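PDB 5DLL: aminopeptidase N from Francisella tularensis subsp. tularensis, which probably helps degrade intracellular peptides as a zinc-dependent M1-family aminopeptidase, releasing single amino acids from the N-terminus, preferably alanine. Local coordinates for residues E301-Q304 with S305-H309; L328-K331 with E332-V336. All coordinates share one frame; numbering follows the deposited sequence.

Contact 1 of 2, residues E301-Q304 with S305-H309. With ZN (zinc ion), chain B.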
loop_
_atom_site.group_PDB
_atom_site.type_symbol
_atom_site.label_atom_id
_atom_site.label_comp_id
_atom_site.label_asym_id
_atom_site.label_seq_id
_atom_site.Cartn_x
_atom_site.Cartn_y
_atom_site.Cartn_z
ATOM N N GLU A 301 5.252 11.815 -4.480
ATOM C CA GLU A 301 5.507 10.427 -4.892
ATOM C C GLU A 301 4.324 9.507 -4.594
ATOM O O GLU A 301 4.048 8.570 -5.356
ATOM C CB GLU A 301 6.753 9.871 -4.196
ATOM C CG GLU A 301 7.315 8.615 -4.852
ATOM C CD GLU A 301 7.648 7.516 -3.858
ATOM O OE1 GLU A 301 8.840 7.157 -3.742
ATOM O OE2 GLU A 301 6.714 7.008 -3.194
ATOM N N LEU A 302 3.644 9.768 -3.478
ATOM C CA LEU A 302 2.486 8.973 -3.073
ATOM C C LEU A 302 1.263 9.258 -3.938
ATOM O O LEU A 302 0.546 8.329 -4.317
ATOM C CB LEU A 302 2.162 9.208 -1.598
ATOM C CG LEU A 302 3.166 8.593 -0.616
ATOM C CD1 LEU A 302 2.997 9.184 0.780
ATOM C CD2 LEU A 302 3.033 7.076 -0.589
ATOM N N VAL A 303 1.028 10.535 -4.244
ATOM C CA VAL A 303 -0.047 10.941 -5.164
ATOM C C VAL A 303 0.115 10.247 -6.511
ATOM O O VAL A 303 -0.857 9.761 -7.091
ATOM C CB VAL A 303 -0.063 12.471 -5.391
ATOM C CG1 VAL A 303 -0.928 12.847 -6.590
ATOM C CG2 VAL A 303 -0.557 13.192 -4.144
ATOM N N GLN A 304 1.352 10.220 -6.996
ATOM C CA GLN A 304 1.698 9.542 -8.239
ATOM C C GLN A 304 1.389 8.047 -8.162
ATOM O O GLN A 304 0.747 7.501 -9.055
ATOM C CB GLN A 304 3.187 9.750 -8.542
ATOM C CG GLN A 304 3.614 9.346 -9.946
ATOM C CD GLN A 304 5.121 9.220 -10.090
ATOM O OE1 GLN A 304 5.785 8.553 -9.290
ATOM N NE2 GLN A 304 5.665 9.853 -11.119
ATOM N N SER A 305 1.859 7.410 -7.089
ATOM C CA SER A 305 1.673 5.970 -6.840
ATOM C C SER A 305 0.205 5.572 -6.727
ATOM O O SER A 305 -0.219 4.537 -7.255
ATOM C CB SER A 305 2.386 5.575 -5.539
ATOM O OG SER A 305 2.083 4.243 -5.171
ATOM N N VAL A 306 -0.546 6.397 -6.006
ATOM C CA VAL A 306 -1.976 6.199 -5.801
ATOM C C VAL A 306 -2.724 6.244 -7.137
ATOM O O VAL A 306 -3.448 5.308 -7.490
ATOM C CB VAL A 306 -2.529 7.272 -4.830
ATOM C CG1 VAL A 306 -4.045 7.351 -4.883
ATOM C CG2 VAL A 306 -2.051 7.001 -3.409
ATOM N N VAL A 307 -2.534 7.333 -7.876
ATOM C CA VAL A 307 -3.173 7.507 -9.177
ATOM C C VAL A 307 -2.729 6.384 -10.110
ATOM O O VAL A 307 -3.549 5.788 -10.815
ATOM C CB VAL A 307 -2.824 8.880 -9.804
ATOM C CG1 VAL A 307 -3.313 8.967 -11.246
ATOM C CG2 VAL A 307 -3.408 10.020 -8.978
ATOM N N GLY A 308 -1.429 6.104 -10.111
ATOM C CA GLY A 308 -0.874 5.018 -10.903
ATOM C C GLY A 308 -1.606 3.717 -10.652
ATOM O O GLY A 308 -2.189 3.137 -11.571
ATOM N N HIS A 309 -1.594 3.282 -9.396
ATOM C CA HIS A 309 -2.157 1.995 -9.005
ATOM C C HIS A 309 -3.572 1.795 -9.533
ATOM O O HIS A 309 -3.898 0.741 -10.075
ATOM C CB HIS A 309 -2.152 1.870 -7.483
ATOM C CG HIS A 309 -2.837 0.641 -6.975
ATOM N ND1 HIS A 309 -2.148 -0.457 -6.509
ATOM C CD2 HIS A 309 -4.150 0.337 -6.858
ATOM C CE1 HIS A 309 -3.007 -1.384 -6.126
ATOM N NE2 HIS A 309 -4.230 -0.928 -6.330
HETATM ZN ZN ZN B . -6.089 -1.947 -5.928
#
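Val303 and Val307, one helical turn apart, mark the buried side of this stretch of helix, where the backbone bonds are close and the two valines only brush past each other. Val307 N donates to Val303 O over 3.1 Å in a nearly straight bond, with an N-H...O angle of 169°. The side chains meet more lightly, Val303 CG1 lying 4.5 Å from Val307 CG2. Val307 holds CG2 beside its own backbone N (CG1 is the branch anti to N, chi1 171°), which brings CG2 to 3.2 Å from Val303 O. Gly308 N, bound to Gln304 O at 2.8 Å, carries the same i to i+4 pattern along the buried side. Gln304 stretches away from the helix, and its OE1 is hydrogen-bonded by Asn347.

The other side is looser. Leu302 is exposed and directs its side chain away from the following turn, so its part here is mainly that of its carbonyl: Val306 N binds Leu302 O at 2.8 Å, while Val306 CG2 rests against that same oxygen. At the end of the stretch His309 leaves its neighbours and binds zinc through NE2 at 2.2 Å; ND1, on the other side of the ring, is hydrogen-bonded to Asp339, a second-shell carboxylate that helps fix the ring's rotation. Val303 and Val307 pack on helix 236-253, while Ser305 and His309 face helix 328-346, with Gln304 reaching both.

Contact 2 of 2, residues L328-K331 with E332-V336. With ZN (zinc ion), chain B.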
loop_
_atom_site.group_PDB
_atom_site.type_symbol
_atom_site.label_atom_id
_atom_site.label_comp_id
_atom_site.label_asym_id
_atom_site.label_seq_id
_atom_site.Cartn_x
_atom_site.Cartn_y
_atom_site.Cartn_z
ATOM N N LEU A 328 -7.868 -12.632 -4.815
ATOM C CA LEU A 328 -7.581 -11.206 -4.656
ATOM C C LEU A 328 -6.079 -10.900 -4.712
ATOM O O LEU A 328 -5.685 -9.767 -4.995
ATOM C CB LEU A 328 -8.186 -10.704 -3.338
ATOM C CG LEU A 328 -8.818 -9.308 -3.291
ATOM C CD1 LEU A 328 -9.717 -9.033 -4.485
ATOM C CD2 LEU A 328 -9.609 -9.166 -2.003
ATOM N N SER A 329 -5.245 -11.908 -4.452
ATOM C CA SER A 329 -3.786 -11.785 -4.614
ATOM C C SER A 329 -3.350 -11.670 -6.082
ATOM O O SER A 329 -2.190 -11.357 -6.361
ATOM C CB SER A 329 -3.072 -12.976 -3.968
ATOM O OG SER A 329 -3.417 -14.191 -4.614
ATOM N N LEU A 330 -4.270 -11.957 -7.007
ATOM C CA LEU A 330 -4.071 -11.713 -8.435
ATOM C C LEU A 330 -4.591 -10.329 -8.861
ATOM O O LEU A 330 -3.903 -9.614 -9.592
ATOM C CB LEU A 330 -4.765 -12.798 -9.263
ATOM C CG LEU A 330 -4.726 -12.607 -10.784
ATOM C CD1 LEU A 330 -3.288 -12.604 -11.283
ATOM C CD2 LEU A 330 -5.547 -13.681 -11.480
ATOM N N LYS A 331 -5.800 -9.957 -8.430
ATOM C CA LYS A 331 -6.382 -8.673 -8.845
ATOM C C LYS A 331 -5.549 -7.515 -8.335
ATOM O O LYS A 331 -5.285 -6.560 -9.074
ATOM C CB LYS A 331 -7.824 -8.492 -8.355
ATOM C CG LYS A 331 -8.436 -7.165 -8.804
ATOM C CD LYS A 331 -9.785 -6.892 -8.171
ATOM C CE LYS A 331 -9.661 -6.261 -6.794
ATOM N NZ LYS A 331 -9.456 -4.790 -6.861
ATOM N N GLU A 332 -5.152 -7.595 -7.068
ATOM C CA GLU A 332 -4.391 -6.518 -6.456
ATOM C C GLU A 332 -2.889 -6.767 -6.528
ATOM O O GLU A 332 -2.151 -5.870 -6.926
ATOM C CB GLU A 332 -4.863 -6.245 -5.021
ATOM C CG GLU A 332 -6.202 -5.505 -4.943
ATOM C CD GLU A 332 -6.169 -4.087 -5.508
ATOM O OE1 GLU A 332 -7.274 -3.518 -5.577
ATOM O OE2 GLU A 332 -5.063 -3.661 -5.884
ATOM N N GLY A 333 -2.436 -7.971 -6.186
ATOM C CA GLY A 333 -1.000 -8.291 -6.224
ATOM C C GLY A 333 -0.316 -7.930 -7.540
ATOM O O GLY A 333 0.772 -7.346 -7.554
ATOM N N LEU A 334 -0.957 -8.288 -8.647
ATOM C CA LEU A 334 -0.460 -7.949 -9.973
ATOM C C LEU A 334 -0.422 -6.435 -10.166
ATOM O O LEU A 334 0.561 -5.906 -10.666
ATOM C CB LEU A 334 -1.331 -8.607 -11.052
ATOM C CG LEU A 334 -0.959 -8.373 -12.518
ATOM C CD1 LEU A 334 0.491 -8.744 -12.791
ATOM C CD2 LEU A 334 -1.889 -9.152 -13.435
ATOM N N THR A 335 -1.483 -5.748 -9.752
ATOM C CA THR A 335 -1.577 -4.292 -9.873
ATOM C C THR A 335 -0.659 -3.566 -8.882
ATOM O O THR A 335 -0.241 -2.437 -9.138
ATOM C CB THR A 335 -3.028 -3.807 -9.647
ATOM O OG1 THR A 335 -3.942 -4.630 -10.383
ATOM C CG2 THR A 335 -3.189 -2.363 -10.090
ATOM N N VAL A 336 -0.372 -4.204 -7.747
ATOM C CA VAL A 336 0.573 -3.675 -6.759
ATOM C C VAL A 336 1.988 -3.799 -7.309
ATOM O O VAL A 336 2.782 -2.853 -7.237
ATOM C CB VAL A 336 0.468 -4.413 -5.400
ATOM C CG1 VAL A 336 1.666 -4.110 -4.509
ATOM C CG2 VAL A 336 -0.820 -4.033 -4.673
HETATM ZN ZN ZN B . -6.089 -1.947 -5.928
#
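Lys331 and Glu332 run side by side from the first turns of their helix, pointing the same way, and meet at their charged ends. Lys331 leaves the backbone extended, with CG anti to N (chi1 -179°), then bends at its last two torsions so that NZ swings back to Glu332 OE1, 2.8 Å away, in a salt bridge. The ammonium comes from above the carboxylate, about 45° out of its plane, whereas zinc lies beyond the two oxygens, near that plane. As modelled, both oxygens bind zinc, OE1 and OE2 of Glu332 each standing 2.0 Å from it. OE1 therefore serves both the metal and the lysine, which together would favour the charged carboxylate. Lys331 NZ has a second partner in Glu276, with which it forms a further salt bridge, so the lysine links Glu332 to Glu276.

The backbone of this first turn is less regular. Glu332 N binds Leu328 O at 3.0 Å, whereas the bond from Leu334 N to Leu330 O is weak at 3.4 Å. Gly333 CA makes a CH...O contact with Ser329 O at 3.3 Å. On another face Leu330 CD1 approaches Leu334 CD2 to 4.3 Å, two leucine ends brought together one turn apart. Thr335 OG1 lies 2.7 Å from Lys331 O, and its other hydrogen-bond partner is Thr316 OG1.

All of this is buried at the start of helix 328-346: the leucine pair packs against Phe433 of helix 430-439, Leu334 also touches Ile400 of helix 390-423, and Thr335 and Val336 lean on His309 of helix 297-312.

How the contacts relate
Contact 1 comes first along the chain, on helix 297-312, and contact 2 follows on helix 328-346; both fall within the peptidase family M1 domain. Their centres are about 16 Å apart, yet the ends converge on one zinc ion. His309 NE2 and Glu332 OE2, both ligands of it, are 2.9 Å apart. His313, the third protein ligand, belongs to the HExxH motif begun by His309, and Glu332 is the glutamate from the next long helix. Helix 297-312, with His313 just past its end, and helix 328-346 supply the three protein ligands, which fits the arrangement of HExxH plus a distant glutamate in the M1 family.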